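Local coordinates for protein AT-less polyketide synthase (Streptomyces platensis subsp. rosaceus, PDB 4QYR) that probably condenses acyl units into a growing polyketide chain, as a ketosynthase domain of the synthase that assembles isomigrastatin, at residues Glu84-Asp89 against Asp601-Pro606. Numbering follows the deposited sequence.
Sequences EAELMD and DRYWVP
Ala85 turns its methyl toward Tyr603: CB lies over one face of the phenol ring, 4.1 Å from the centroid and 27° off the normal, a CH-pi contact displaced toward CD1. One residue on, Glu86 reaches the same ring at its edge, where CG sits in the plane, 4.0 Å from CD1. The Glu86 and Tyr603 side chains cross at about a right angle. CG, anti to the carbonyl carbon of Glu86 and beside its backbone N (chi1 -80°), lies 3.4 Å from Trp604 O. Beyond CG the chain runs extended, sliding past Pro606 in the opposite direction until OE1 comes to 3.9 Å from Pro606 CB. OE2 forms a salt bridge with Arg82 of the same helix, whose NH1 also donates to Arg602 O. Leu87, where the chain leaves helical geometry, crosses the proline ring, with CD2 3.8 Å from Pro606 CG; its other neighbours include Phe142 and Thr143 of helix 141-147. The C-terminal tail, after a short, weakly bonded strand at about 601-602 pairs antiparallel with 72-73, is thus laid against the end of helix 82-86 in the ketosynthase fold. No hydrogen bond joins the two segments directly; their contact is van der Waals and CH-pi packing, to which the aliphatic part of Glu86 contributes, while Arg82 adds a polar link to both Glu86 and the tail backbone.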
# COMPACT_ATOMS: atom_id res chain seq x y z
N GLU A 84 5.67 -20.27 16.49
CA GLU A 84 5.17 -19.06 15.84
C GLU A 84 6.27 -18.42 15.00
O GLU A 84 6.01 -17.84 13.95
CB GLU A 84 4.65 -18.06 16.87
CG GLU A 84 4.26 -16.73 16.26
CD GLU A 84 3.38 -15.88 17.16
OE1 GLU A 84 3.39 -16.11 18.40
OE2 GLU A 84 2.69 -14.97 16.62
N ALA A 85 7.50 -18.54 15.47
CA ALA A 85 8.61 -17.90 14.80
C ALA A 85 9.05 -18.72 13.61
O ALA A 85 9.48 -18.17 12.61
CB ALA A 85 9.75 -17.70 15.75
N GLU A 86 8.92 -20.04 13.72
CA GLU A 86 9.35 -20.92 12.63
C GLU A 86 8.45 -20.83 11.39
O GLU A 86 8.86 -21.15 10.28
CB GLU A 86 9.41 -22.37 13.13
CG GLU A 86 10.68 -22.67 13.90
CD GLU A 86 10.81 -24.12 14.36
OE1 GLU A 86 9.78 -24.84 14.40
OE2 GLU A 86 11.95 -24.55 14.67
N LEU A 87 7.22 -20.38 11.58
CA LEU A 87 6.30 -20.26 10.47
C LEU A 87 6.22 -18.80 10.04
O LEU A 87 5.41 -18.43 9.19
CB LEU A 87 4.92 -20.77 10.86
CG LEU A 87 4.99 -22.22 11.34
CD1 LEU A 87 3.68 -22.66 11.97
CD2 LEU A 87 5.36 -23.13 10.18
N MSE A 88 7.08 -17.97 10.63
CA MSE A 88 7.07 -16.55 10.33
C MSE A 88 8.11 -16.20 9.29
O MSE A 88 9.29 -16.45 9.49
CB MSE A 88 7.34 -15.72 11.57
CG MSE A 88 7.19 -14.22 11.31
SE MSE A 88 7.28 -13.17 12.96
CE MSE A 88 6.14 -14.31 14.07
N ASP A 89 7.64 -15.65 8.18
CA ASP A 89 8.48 -15.16 7.09
C ASP A 89 9.67 -14.44 7.67
O ASP A 89 9.50 -13.49 8.43
CB ASP A 89 7.66 -14.23 6.20
CG ASP A 89 8.44 -13.69 5.00
OD1 ASP A 89 9.55 -14.16 4.73
OD2 ASP A 89 7.89 -12.81 4.30
N ASP A 601 19.42 -17.07 17.47
CA ASP A 601 18.73 -18.36 17.52
C ASP A 601 18.26 -18.73 16.12
O ASP A 601 17.87 -17.86 15.35
CB ASP A 601 17.55 -18.31 18.50
CG ASP A 601 17.98 -18.01 19.95
OD1 ASP A 601 18.98 -18.59 20.44
OD2 ASP A 601 17.29 -17.19 20.59
N ARG A 602 18.30 -20.02 15.79
CA ARG A 602 17.89 -20.47 14.46
C ARG A 602 16.40 -20.84 14.37
O ARG A 602 15.92 -21.72 15.08
CB ARG A 602 18.73 -21.67 14.04
CG ARG A 602 18.29 -22.26 12.71
CD ARG A 602 18.67 -23.72 12.58
NE ARG A 602 18.04 -24.41 11.45
CZ ARG A 602 18.25 -24.13 10.17
NH1 ARG A 602 19.06 -23.13 9.82
NH2 ARG A 602 17.64 -24.84 9.23
N TYR A 603 15.68 -20.17 13.48
CA TYR A 603 14.27 -20.51 13.24
C TYR A 603 14.05 -20.71 11.75
O TYR A 603 13.99 -19.75 10.98
CB TYR A 603 13.33 -19.44 13.78
CG TYR A 603 13.41 -19.27 15.28
CD1 TYR A 603 12.60 -20.02 16.13
CD2 TYR A 603 14.31 -18.38 15.85
CE1 TYR A 603 12.68 -19.88 17.50
CE2 TYR A 603 14.40 -18.24 17.23
CZ TYR A 603 13.58 -18.99 18.05
OH TYR A 603 13.67 -18.86 19.43
N TRP A 604 13.94 -21.98 11.35
CA TRP A 604 13.72 -22.31 9.96
C TRP A 604 12.49 -23.20 9.80
O TRP A 604 11.67 -23.33 10.72
CB TRP A 604 14.97 -22.98 9.37
CG TRP A 604 15.10 -22.85 7.88
CD1 TRP A 604 15.11 -23.86 6.96
CD2 TRP A 604 15.20 -21.63 7.13
NE1 TRP A 604 15.22 -23.34 5.68
CE2 TRP A 604 15.28 -21.98 5.76
CE3 TRP A 604 15.21 -20.27 7.48
CZ2 TRP A 604 15.38 -21.02 4.75
CZ3 TRP A 604 15.33 -19.32 6.48
CH2 TRP A 604 15.40 -19.70 5.13
N VAL A 605 12.35 -23.79 8.62
CA VAL A 605 11.22 -24.64 8.31
C VAL A 605 11.18 -25.85 9.24
O VAL A 605 12.18 -26.55 9.41
CB VAL A 605 11.29 -25.10 6.84
CG1 VAL A 605 10.17 -26.09 6.51
CG2 VAL A 605 11.24 -23.89 5.91
N PRO A 606 10.01 -26.09 9.86
CA PRO A 606 9.81 -27.21 10.78
C PRO A 606 9.78 -28.56 10.08
O PRO A 606 9.61 -28.64 8.86
CB PRO A 606 8.44 -26.90 11.41
CG PRO A 606 7.76 -26.06 10.44
CD PRO A 606 8.82 -25.23 9.78